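Side-chain contacts in enoyl-acyl carrier protein reductase (Uncultured bacterium, PDB 6KIA), which probably reduces the double bond of enoyl-acyl carrier protein with NADH in fatty acid synthesis and is linked to triclosan resistance: residues E68-A71 against T72-N76; W120-I123 against E124-R127; I174-R177 against I178-R182; K264-M267 against R268-R271. All coordinates share one frame; numbering follows the deposited sequence.

Contact 1. Residues E68-A71 against T72-N76; sequences EELA and TAEAN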
loop_
_atom_site.group_PDB
_atom_site.type_symbol
_atom_site.label_atom_id
_atom_site.label_comp_id
_atom_site.label_asym_id
_atom_site.label_seq_id
_atom_site.Cartn_x
_atom_site.Cartn_y
_atom_site.Cartn_z
ATOM N N GLU A 68 7.023 -16.194 -22.602
ATOM C CA GLU A 68 6.601 -14.888 -23.098
ATOM C C GLU A 68 6.184 -13.960 -21.959
ATOM O O GLU A 68 6.633 -12.805 -21.866
ATOM C CB GLU A 68 5.443 -15.069 -24.080
ATOM C CG GLU A 68 4.550 -13.852 -24.250
ATOM C CD GLU A 68 3.265 -14.180 -24.989
ATOM O OE1 GLU A 68 3.150 -15.306 -25.521
ATOM O OE2 GLU A 68 2.363 -13.317 -25.020
ATOM N N GLU A 69 5.330 -14.489 -21.087
ATOM C CA GLU A 69 4.894 -13.770 -19.887
ATOM C C GLU A 69 6.072 -13.360 -19.007
ATOM O O GLU A 69 6.139 -12.217 -18.520
ATOM C CB GLU A 69 3.906 -14.621 -19.087
ATOM C CG GLU A 69 2.530 -14.753 -19.734
ATOM C CD GLU A 69 1.670 -15.830 -19.096
ATOM O OE1 GLU A 69 2.208 -16.669 -18.348
ATOM O OE2 GLU A 69 0.445 -15.835 -19.344
ATOM N N LEU A 70 6.995 -14.293 -18.799
ATOM C CA LEU A 70 8.161 -14.027 -17.973
ATOM C C LEU A 70 9.019 -12.928 -18.573
ATOM O O LEU A 70 9.478 -12.041 -17.862
ATOM C CB LEU A 70 8.990 -15.307 -17.791
ATOM C CG LEU A 70 10.203 -15.271 -16.852
ATOM C CD1 LEU A 70 9.808 -14.802 -15.466
ATOM C CD2 LEU A 70 10.857 -16.646 -16.783
ATOM N N ALA A 71 9.225 -12.976 -19.887
ATOM C CA ALA A 71 10.063 -11.975 -20.549
ATOM C C ALA A 71 9.466 -10.586 -20.389
ATOM O O ALA A 71 10.179 -9.603 -20.095
ATOM C CB ALA A 71 10.238 -12.313 -22.026
ATOM N N THR A 72 8.157 -10.516 -20.597
ATOM C CA THR A 72 7.444 -9.257 -20.429
ATOM C C THR A 72 7.563 -8.722 -18.996
ATOM O O THR A 72 7.920 -7.554 -18.783
ATOM C CB THR A 72 5.971 -9.425 -20.813
ATOM O OG1 THR A 72 5.893 -9.757 -22.206
ATOM C CG2 THR A 72 5.198 -8.138 -20.560
ATOM N N ALA A 73 7.291 -9.587 -18.024
ATOM C CA ALA A 73 7.363 -9.213 -16.613
ATOM C C ALA A 73 8.767 -8.750 -16.228
ATOM O O ALA A 73 8.930 -7.797 -15.463
ATOM C CB ALA A 73 6.922 -10.375 -15.733
ATOM N N GLU A 74 9.788 -9.422 -16.755
ATOM C CA GLU A 74 11.164 -9.060 -16.435
ATOM C C GLU A 74 11.554 -7.709 -17.044
ATOM O O GLU A 74 12.319 -6.942 -16.443
ATOM C CB GLU A 74 12.137 -10.166 -16.891
ATOM C CG GLU A 74 12.033 -11.440 -16.062
ATOM C CD GLU A 74 13.096 -12.480 -16.396
ATOM O OE1 GLU A 74 13.625 -12.459 -17.527
ATOM O OE2 GLU A 74 13.394 -13.338 -15.528
ATOM N N ALA A 75 11.034 -7.413 -18.233
ATOM C CA ALA A 75 11.318 -6.117 -18.846
ATOM C C ALA A 75 10.620 -5.006 -18.061
ATOM O O ALA A 75 11.148 -3.907 -17.907
ATOM C CB ALA A 75 10.886 -6.097 -20.284
ATOM N N ASN A 76 9.427 -5.316 -17.569
ATOM C CA ASN A 76 8.670 -4.361 -16.772
ATOM C C ASN A 76 9.343 -4.069 -15.432
ATOM O O ASN A 76 9.343 -2.930 -14.958
ATOM C CB ASN A 76 7.264 -4.890 -16.522
ATOM C CG ASN A 76 6.489 -4.025 -15.543
ATOM O OD1 ASN A 76 6.240 -2.851 -15.812
ATOM N ND2 ASN A 76 6.090 -4.604 -14.412
#
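Thr-72 and Glu-68, one helical turn apart, are joined by two donors that converge on one carbonyl oxygen. The backbone Thr-72 N gives Glu-68 O a nearly straight bond of 3.0 Å (166° at the hydrogen), and the hydroxyl Thr-72 OG1 adds a longer one of 3.2 Å to the same Glu-68 O. The two donors come from opposite faces of the peptide plane, the hydroxyl tilted further out of it. With chi1 at -63°, OG1 sits beside the threonine's own backbone N and leans back along the axis, while CG2 takes the position opposite that N. A hydroxyl on an exposed helix face thus finds an acceptor within its own helix.

Ala-71, next to Thr-72, takes part mainly through its carbonyl: Ala-71 O accepts Ala-75 N at 3.0 Å and touches Ala-75 CB. The helix concerned, 67-77, belongs to the crossover between the parallel strands 47-56 and 80-83 of the Rossmann-like sheet, and one of its faces rests on strand 80-83.

On that face lie Leu-70 and Glu-74, whose side chains cross obliquely. Leu-70 CD1 comes within 3.9 Å of Glu-74 OE2, and the aliphatic Glu-74 CG presses to 3.2 Å from Leu-70 O. Beyond CG the glutamate is extended, and its OE2 accepts the backbone N of Ile-81. Leu-70 packs on Ile-81 and Asn-83 of the same strand.

Contact 2. Residues W120-I123 against E124-R127; sequences WAHI and EKCR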
loop_
_atom_site.group_PDB
_atom_site.type_symbol
_atom_site.label_atom_id
_atom_site.label_comp_id
_atom_site.label_asym_id
_atom_site.label_seq_id
_atom_site.Cartn_x
_atom_site.Cartn_y
_atom_site.Cartn_z
ATOM N N TRP A 120 -16.862 -22.692 9.228
ATOM C CA TRP A 120 -15.545 -22.197 9.586
ATOM C C TRP A 120 -14.500 -23.290 9.712
ATOM O O TRP A 120 -13.316 -23.021 9.538
ATOM C CB TRP A 120 -15.612 -21.384 10.879
ATOM C CG TRP A 120 -16.335 -20.066 10.686
ATOM C CD1 TRP A 120 -17.570 -19.724 11.170
ATOM C CD2 TRP A 120 -15.888 -18.945 9.905
ATOM N NE1 TRP A 120 -17.905 -18.449 10.761
ATOM C CE2 TRP A 120 -16.886 -17.950 9.988
ATOM C CE3 TRP A 120 -14.732 -18.678 9.160
ATOM C CZ2 TRP A 120 -16.766 -16.720 9.347
ATOM C CZ3 TRP A 120 -14.617 -17.448 8.525
ATOM C CH2 TRP A 120 -15.626 -16.490 8.624
ATOM N N ALA A 121 -14.928 -24.520 9.990
ATOM C CA ALA A 121 -14.011 -25.653 10.012
ATOM C C ALA A 121 -13.422 -25.874 8.630
ATOM O O ALA A 121 -12.196 -26.032 8.480
ATOM C CB ALA A 121 -14.720 -26.898 10.498
ATOM N N HIS A 122 -14.285 -25.843 7.614
ATOM C CA HIS A 122 -13.809 -26.030 6.254
ATOM C C HIS A 122 -12.929 -24.849 5.832
ATOM O O HIS A 122 -11.895 -25.039 5.181
ATOM C CB HIS A 122 -14.962 -26.198 5.266
ATOM C CG HIS A 122 -14.507 -26.517 3.877
ATOM N ND1 HIS A 122 -13.883 -27.703 3.554
ATOM C CD2 HIS A 122 -14.531 -25.783 2.739
ATOM C CE1 HIS A 122 -13.576 -27.702 2.270
ATOM N NE2 HIS A 122 -13.955 -26.546 1.752
ATOM N N ILE A 123 -13.323 -23.639 6.221
ATOM C CA ILE A 123 -12.536 -22.467 5.855
ATOM C C ILE A 123 -11.141 -22.568 6.472
ATOM O O ILE A 123 -10.152 -22.170 5.853
ATOM C CB ILE A 123 -13.231 -21.159 6.273
ATOM C CG1 ILE A 123 -14.376 -20.855 5.302
ATOM C CG2 ILE A 123 -12.248 -19.980 6.259
ATOM C CD1 ILE A 123 -15.272 -19.762 5.764
ATOM N N GLU A 124 -11.062 -23.101 7.686
ATOM C CA GLU A 124 -9.779 -23.284 8.355
ATOM C C GLU A 124 -8.921 -24.311 7.608
ATOM O O GLU A 124 -7.696 -24.140 7.449
ATOM C CB GLU A 124 -9.986 -23.724 9.803
ATOM C CG GLU A 124 -8.689 -24.054 10.535
ATOM C CD GLU A 124 -7.674 -22.923 10.471
ATOM O OE1 GLU A 124 -8.030 -21.775 10.808
ATOM O OE2 GLU A 124 -6.515 -23.184 10.080
ATOM N N LYS A 125 -9.562 -25.382 7.150
ATOM C CA LYS A 125 -8.860 -26.352 6.308
ATOM C C LYS A 125 -8.253 -25.711 5.054
ATOM O O LYS A 125 -7.084 -25.941 4.693
ATOM C CB LYS A 125 -9.803 -27.484 5.933
ATOM C CG LYS A 125 -9.165 -28.621 5.158
ATOM C CD LYS A 125 -10.171 -29.743 4.954
ATOM C CE LYS A 125 -11.170 -29.784 6.110
ATOM N NZ LYS A 125 -12.426 -30.511 5.782
ATOM N N CYS A 126 -9.057 -24.883 4.405
ATOM C CA CYS A 126 -8.598 -24.127 3.236
ATOM C C CYS A 126 -7.465 -23.143 3.558
ATOM O O CYS A 126 -6.517 -22.987 2.770
ATOM C CB CYS A 126 -9.772 -23.379 2.596
ATOM S SG CYS A 126 -11.063 -24.454 1.912
ATOM N N ARG A 127 -7.579 -22.456 4.692
ATOM C CA ARG A 127 -6.556 -21.509 5.122
ATOM C C ARG A 127 -5.234 -22.230 5.296
ATOM O O ARG A 127 -4.191 -21.722 4.875
ATOM C CB ARG A 127 -6.954 -20.805 6.433
ATOM C CG ARG A 127 -6.019 -19.667 6.863
ATOM C CD ARG A 127 -6.569 -18.848 8.027
ATOM N NE ARG A 127 -6.034 -17.481 8.011
ATOM C CZ ARG A 127 -6.388 -16.508 8.851
ATOM N NH1 ARG A 127 -7.278 -16.742 9.808
ATOM N NH2 ARG A 127 -5.838 -15.294 8.738
#
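Cys-126 SG sits over one face of the imidazole of His-122, a sulfur-aromatic contact one turn apart. The sulfur is 4.0 Å from the ring centroid and 30° off the ring normal; it is displaced toward the NE2 side, with Cys-126 SG 3.6 Å from His-122 NE2. Two torsions bring the groups together: the imidazole is swung opposite its own backbone N (chi1 -175°), whereas the sulfur lies beside the N of Cys-126.

At the ring edge, Lys-125 NZ lies in the imidazole plane, 3.9 Å from His-122 ND1, brought there by a bend at chi3 in an otherwise extended chain. At the other ring nitrogen, His-122 NE2 bonds to the carbonyl of Pro-99, which fixes the ring's rotation. That acceptor implies a proton on NE2, and the ammonium nearby would probably disfavour a second one on ND1. Arg-127 NE makes a salt bridge to Glu-207 of helix 196-219.

Backbone hydrogen bonds run from each residue of 124-127 to the one four places earlier. Arg-127 N to Ile-123 O is the shortest at 2.8 Å, and Cys-126 N to His-122 O is the straightest at 165°.

Apolar packing lies around the rest of the turn: Ile-123 is buried against Leu-104 and Leu-200, and Trp-120 rests on Met-203. The arrangement forms the opening turns of helix 120-146, the long helix within the connection from edge strand 80-83 to central strand 155-159 of a Rossmann-like sheet.

Contact 3. Residues I174-R177 against I178-R182; sequences IANR and IYKGR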
loop_
_atom_site.group_PDB
_atom_site.type_symbol
_atom_site.label_atom_id
_atom_site.label_comp_id
_atom_site.label_asym_id
_atom_site.label_seq_id
_atom_site.Cartn_x
_atom_site.Cartn_y
_atom_site.Cartn_z
ATOM N N ILE A 174 -21.814 -5.027 -2.822
ATOM C CA ILE A 174 -21.729 -4.604 -1.423
ATOM C C ILE A 174 -20.702 -3.480 -1.249
ATOM O O ILE A 174 -20.934 -2.492 -0.551
ATOM C CB ILE A 174 -21.356 -5.800 -0.525
ATOM C CG1 ILE A 174 -22.488 -6.835 -0.552
ATOM C CG2 ILE A 174 -21.083 -5.341 0.909
ATOM C CD1 ILE A 174 -22.088 -8.177 0.031
ATOM N N ALA A 175 -19.572 -3.650 -1.920
ATOM C CA ALA A 175 -18.454 -2.705 -1.912
ATOM C C ALA A 175 -18.840 -1.343 -2.473
ATOM O O ALA A 175 -18.396 -0.322 -1.964
ATOM C CB ALA A 175 -17.287 -3.274 -2.692
ATOM N N ASN A 176 -19.623 -1.315 -3.547
ATOM C CA ASN A 176 -20.018 -0.037 -4.129
ATOM C C ASN A 176 -20.946 0.698 -3.180
ATOM O O ASN A 176 -20.941 1.940 -3.112
ATOM C CB ASN A 176 -20.717 -0.232 -5.477
ATOM C CG ASN A 176 -19.777 -0.687 -6.561
ATOM O OD1 ASN A 176 -18.573 -0.436 -6.502
ATOM N ND2 ASN A 176 -20.322 -1.367 -7.564
ATOM N N ARG A 177 -21.718 -0.064 -2.408
ATOM C CA ARG A 177 -22.539 0.598 -1.397
ATOM C C ARG A 177 -21.691 1.119 -0.229
ATOM O O ARG A 177 -21.900 2.228 0.268
ATOM C CB ARG A 177 -23.618 -0.357 -0.884
ATOM C CG ARG A 177 -24.792 -0.501 -1.845
ATOM C CD ARG A 177 -25.977 -1.189 -1.192
ATOM N NE ARG A 177 -26.503 -0.423 -0.061
ATOM C CZ ARG A 177 -27.434 -0.873 0.772
ATOM N NH1 ARG A 177 -27.944 -2.084 0.595
ATOM N NH2 ARG A 177 -27.856 -0.115 1.779
ATOM N N ILE A 178 -20.722 0.325 0.210
ATOM C CA ILE A 178 -19.907 0.725 1.357
ATOM C C ILE A 178 -18.983 1.899 1.035
ATOM O O ILE A 178 -18.824 2.822 1.841
ATOM C CB ILE A 178 -19.066 -0.444 1.880
ATOM C CG1 ILE A 178 -19.983 -1.512 2.474
ATOM C CG2 ILE A 178 -18.085 0.040 2.951
ATOM C CD1 ILE A 178 -19.265 -2.759 2.863
ATOM N N TYR A 179 -18.410 1.890 -0.160
ATOM C CA TYR A 179 -17.381 2.864 -0.487
ATOM C C TYR A 179 -17.955 4.080 -1.197
ATOM O O TYR A 179 -17.381 5.176 -1.080
ATOM C CB TYR A 179 -16.294 2.219 -1.357
ATOM C CG TYR A 179 -15.521 1.133 -0.645
ATOM C CD1 TYR A 179 -15.100 1.304 0.671
ATOM C CD2 TYR A 179 -15.229 -0.072 -1.277
ATOM C CE1 TYR A 179 -14.398 0.311 1.337
ATOM C CE2 TYR A 179 -14.528 -1.075 -0.618
ATOM C CZ TYR A 179 -14.118 -0.874 0.689
ATOM O OH TYR A 179 -13.422 -1.858 1.356
ATOM N N LYS A 180 -19.096 3.914 -1.882
ATOM C CA LYS A 180 -19.673 5.024 -2.666
ATOM C C LYS A 180 -21.112 5.410 -2.304
ATOM O O LYS A 180 -21.626 6.410 -2.809
ATOM C CB LYS A 180 -19.636 4.687 -4.165
ATOM C CG LYS A 180 -18.269 4.298 -4.704
ATOM C CD LYS A 180 -18.367 3.854 -6.165
ATOM C CE LYS A 180 -16.998 3.782 -6.830
ATOM N NZ LYS A 180 -16.065 2.821 -6.155
ATOM N N GLY A 181 -21.752 4.652 -1.419
ATOM C CA GLY A 181 -23.172 4.828 -1.155
ATOM C C GLY A 181 -23.533 6.000 -0.274
ATOM O O GLY A 181 -22.918 6.228 0.770
ATOM N N ARG A 182 -24.520 6.766 -0.724
ATOM C CA ARG A 182 -25.069 7.877 0.036
ATOM C C ARG A 182 -26.577 7.715 0.191
ATOM O O ARG A 182 -27.208 6.995 -0.576
ATOM C CB ARG A 182 -24.769 9.186 -0.678
ATOM C CG ARG A 182 -23.370 9.701 -0.471
ATOM C CD ARG A 182 -23.246 11.090 -1.072
ATOM N NE ARG A 182 -23.219 11.012 -2.528
ATOM C CZ ARG A 182 -23.096 12.058 -3.338
ATOM N NH1 ARG A 182 -23.071 11.872 -4.649
ATOM N NH2 ARG A 182 -23.000 13.285 -2.839
#
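Ile-178 N to Ile-174 O and Tyr-179 N to Ala-175 O, each 2.9 Å, are the shortest backbone bonds here. These belong to the C-terminal turns of helix 169-180, which follows central strand 155-159 of the Rossmann-like fold. Toward the end the bonds bend. Lys-180 N still reaches Asn-176 O at 3.0 Å, but from above the carbonyl plane, and Gly-181 N meets Arg-177 O at the same length with only 132° at the hydrogen. Gly-181 then leaves helical geometry, and the chain runs on as a loop.

Among the polar side chains, Arg-177 turns at chi3 to place NE and NH2 against the carbonyls of Arg-185 and Phe-186, which ties the helix to the chain beyond its end. Asn-176 and Lys-180 run side by side off an exposed face.

On the buried side, Tyr-179 OH is bonded to Thr-261 OG1. The ring of Tyr-179 and that of Phe-299 meet edge-to-face, and the CD2-CE2 side of the tyrosine ring rests by Ala-175, with Tyr-179 CD2 4.1 Å from Ala-175 CB. Alongside, Ile-174 and Ile-178 run in the same direction. In Ile-178, CG1 lies opposite the carbonyl carbon (chi1 -67°) and folds back over the preceding turn, which sets Ile-178 CD1 3.7 Å from Ile-174 CG2.

Contact 4. Residues K264-M267 against R268-R271; sequences KAKM and RLER. With NAI (1,4-dihydronicotinamide adenine dinucleotide), chain D.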
loop_
_atom_site.group_PDB
_atom_site.type_symbol
_atom_site.label_atom_id
_atom_site.label_comp_id
_atom_site.label_asym_id
_atom_site.label_seq_id
_atom_site.Cartn_x
_atom_site.Cartn_y
_atom_site.Cartn_z
ATOM N N LYS A 264 -6.875 -3.299 10.355
ATOM C CA LYS A 264 -6.437 -4.358 11.269
ATOM C C LYS A 264 -5.196 -5.096 10.744
ATOM O O LYS A 264 -4.260 -5.397 11.505
ATOM C CB LYS A 264 -7.586 -5.337 11.523
ATOM C CG LYS A 264 -8.706 -4.758 12.364
ATOM C CD LYS A 264 -8.214 -4.526 13.788
ATOM C CE LYS A 264 -9.293 -3.948 14.692
ATOM N NZ LYS A 264 -8.727 -3.650 16.042
ATOM N N ALA A 265 -5.204 -5.422 9.453
ATOM C CA ALA A 265 -4.066 -6.128 8.848
ATOM C C ALA A 265 -2.827 -5.238 8.837
ATOM O O ALA A 265 -1.715 -5.718 9.058
ATOM C CB ALA A 265 -4.409 -6.587 7.431
ATOM N N LYS A 266 -3.003 -3.935 8.589
ATOM C CA LYS A 266 -1.837 -3.039 8.595
ATOM C C LYS A 266 -1.250 -2.924 10.018
ATOM O O LYS A 266 -0.047 -2.735 10.178
ATOM C CB LYS A 266 -2.193 -1.651 8.056
ATOM C CG LYS A 266 -2.446 -1.620 6.522
ATOM C CD LYS A 266 -1.161 -2.030 5.768
ATOM C CE LYS A 266 -1.312 -1.792 4.265
ATOM N NZ LYS A 266 -0.138 -2.238 3.450
ATOM N N MET A 267 -2.094 -3.005 11.052
ATOM C CA MET A 267 -1.523 -2.949 12.404
ATOM C C MET A 267 -0.839 -4.273 12.763
ATOM O O MET A 267 0.153 -4.302 13.515
ATOM C CB MET A 267 -2.589 -2.563 13.429
ATOM C CG MET A 267 -2.906 -1.083 13.325
ATOM S SD MET A 267 -4.123 -0.512 14.555
ATOM C CE MET A 267 -5.592 -1.335 13.976
ATOM N N ARG A 268 -1.326 -5.365 12.192
ATOM C CA ARG A 268 -0.648 -6.640 12.382
ATOM C C ARG A 268 0.716 -6.634 11.672
ATOM O O ARG A 268 1.709 -7.148 12.189
ATOM C CB ARG A 268 -1.506 -7.787 11.858
ATOM C CG ARG A 268 -0.925 -9.159 12.128
ATOM C CD ARG A 268 -1.865 -10.263 11.659
ATOM N NE ARG A 268 -1.330 -11.574 12.007
ATOM C CZ ARG A 268 -1.519 -12.174 13.180
ATOM N NH1 ARG A 268 -2.272 -11.607 14.116
ATOM N NH2 ARG A 268 -0.972 -13.355 13.404
ATOM N N LEU A 269 0.758 -5.999 10.507
ATOM C CA LEU A 269 2.012 -5.796 9.777
ATOM C C LEU A 269 3.033 -5.036 10.628
ATOM O O LEU A 269 4.210 -5.433 10.727
ATOM C CB LEU A 269 1.736 -5.036 8.475
ATOM C CG LEU A 269 2.935 -4.663 7.599
ATOM C CD1 LEU A 269 3.502 -5.919 6.928
ATOM C CD2 LEU A 269 2.526 -3.606 6.568
ATOM N N GLU A 270 2.576 -3.953 11.245
ATOM C CA GLU A 270 3.422 -3.197 12.170
ATOM C C GLU A 270 3.949 -4.084 13.301
ATOM O O GLU A 270 5.141 -4.052 13.624
ATOM C CB GLU A 270 2.655 -2.020 12.755
ATOM C CG GLU A 270 2.345 -0.951 11.736
ATOM C CD GLU A 270 1.390 0.088 12.261
ATOM O OE1 GLU A 270 0.729 -0.174 13.293
ATOM O OE2 GLU A 270 1.276 1.146 11.624
ATOM N N ARG A 271 3.056 -4.872 13.902
ATOM C CA ARG A 271 3.489 -5.751 14.996
ATOM C C ARG A 271 4.545 -6.776 14.551
ATOM O O ARG A 271 5.475 -7.079 15.298
ATOM C CB ARG A 271 2.300 -6.472 15.623
ATOM C CG ARG A 271 1.389 -5.544 16.399
ATOM C CD ARG A 271 0.375 -6.295 17.272
ATOM N NE ARG A 271 -0.444 -7.277 16.558
ATOM C CZ ARG A 271 -1.578 -6.997 15.925
ATOM N NH1 ARG A 271 -2.036 -5.751 15.895
ATOM N NH2 ARG A 271 -2.249 -7.967 15.323
HETATM P PA NAI D . -0.610 -1.794 -6.340
HETATM O O1A NAI D . 0.325 -1.276 -7.389
HETATM O O2A NAI D . -1.911 -2.407 -6.821
HETATM O O5B NAI D . 0.216 -2.811 -5.440
HETATM C C5B NAI D . -0.442 -3.902 -4.828
HETATM C C4B NAI D . 0.720 -4.883 -4.484
HETATM O O4B NAI D . 0.056 -6.033 -3.683
HETATM C C3B NAI D . 1.266 -5.400 -5.526
HETATM O O3B NAI D . 2.740 -5.532 -5.383
HETATM C C2B NAI D . 0.570 -6.893 -5.672
HETATM O O2B NAI D . 1.416 -7.746 -6.527
HETATM C C1B NAI D . 0.464 -7.294 -4.453
HETATM N N9A NAI D . -0.709 -8.172 -4.267
HETATM C C8A NAI D . -2.041 -7.997 -4.335
HETATM N N7A NAI D . -2.624 -9.166 -4.078
HETATM C C5A NAI D . -1.648 -10.074 -3.841
HETATM C C6A NAI D . -1.782 -11.420 -3.537
HETATM N N6A NAI D . -2.914 -12.288 -3.369
HETATM N N1A NAI D . -0.665 -12.141 -3.344
HETATM C C2A NAI D . 0.566 -11.551 -3.459
HETATM N N3A NAI D . 0.697 -10.205 -3.760
HETATM C C4A NAI D . -0.445 -9.475 -3.956
HETATM O O3 NAI D . -1.059 -0.593 -5.295
HETATM P PN NAI D . -0.206 0.129 -4.132
HETATM O O1N NAI D . 1.041 0.735 -4.697
HETATM O O2N NAI D . -1.183 1.147 -3.565
HETATM O O5D NAI D . 0.148 -0.984 -3.046
HETATM C C5D NAI D . 1.487 -1.239 -2.655
HETATM C C4D NAI D . 1.558 -1.109 -1.117
HETATM O O4D NAI D . 1.397 0.159 -0.793
HETATM C C3D NAI D . 0.398 -1.851 -0.457
HETATM O O3D NAI D . 0.819 -2.644 0.601
HETATM C C2D NAI D . -0.444 -0.676 0.088
HETATM O O2D NAI D . -1.327 -1.170 1.156
HETATM C C1D NAI D . 0.448 0.199 0.470
HETATM N N1N NAI D . -0.083 1.554 0.620
HETATM C C2N NAI D . -0.935 2.112 -0.310
HETATM C C3N NAI D . -1.465 3.390 -0.091
HETATM C C7N NAI D . -2.382 4.051 -1.119
HETATM O O7N NAI D . -3.088 5.006 -0.805
HETATM N N7N NAI D . -2.397 3.549 -2.446
HETATM C C4N NAI D . -1.137 4.130 1.037
HETATM C C5N NAI D . -0.231 3.575 1.948
HETATM C C6N NAI D . 0.284 2.291 1.734
HETATM O O HOH W 1 -4.496 -5.804 14.174
HETATM O O HOH W 2 0.305 -1.537 15.459
#
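Arg-271 folds its guanidinium back over Met-267, so that Met-267 O lies over one face of the flat group, 3.5 Å from Arg-271 NH1. A bend at chi3 (-54°) turns the chain back this way. Arg-271 NH1 gives its hydrogen bond to a water at 3.0 Å, which donates in turn to Lys-264 O at 2.7 Å; Met-267 O itself accepts Arg-271 N.

Glu-270 passes across Met-267, with Glu-270 OE1 3.7 Å from Met-267 CG. A second water donates to Glu-270 OE1 at 2.6 Å, and OE2 is held by His-242 and Asn-287, so both oxygens of this buried carboxylate are satisfied.

On another side of helix 263-278 Lys-266 serves the cofactor site. Its place is probably that of the lysine in the Tyr-(Xaa)8-Lys motif of FabV-type enoyl reductases. Lys-266 NZ donates to both nicotinamide-ribose hydroxyls of NADH, O2D at 2.8 Å and O3D at 3.0 Å, and also bonds to the carbonyl of Tyr-239. Three acceptors thus fix the ammonium. Leu-269 runs alongside in the same direction, its CD2 4.1 Å from Lys-266 CD, and packs on Phe-213.

From the N terminus the four contacts follow in series: contact 1 in helix 67-77, contact 2 in helix 120-146, contact 3 in helix 169-180 and contact 4 in helix 263-278. Each is made within one helix over about a turn, so none closes a long loop, and none nests in or crosses another. Contacts 1 and 4 lie on opposite sides of the chain's centre, with centres 32 Å apart. Contacts 2 and 4 come nearest, about 7 Å between nearest atoms, and both pack on helix 196-219. Contact 1 rests on edge strand 80-83, contact 3 reaches toward the loop at Phe-299, and contact 4 alone touches NADH.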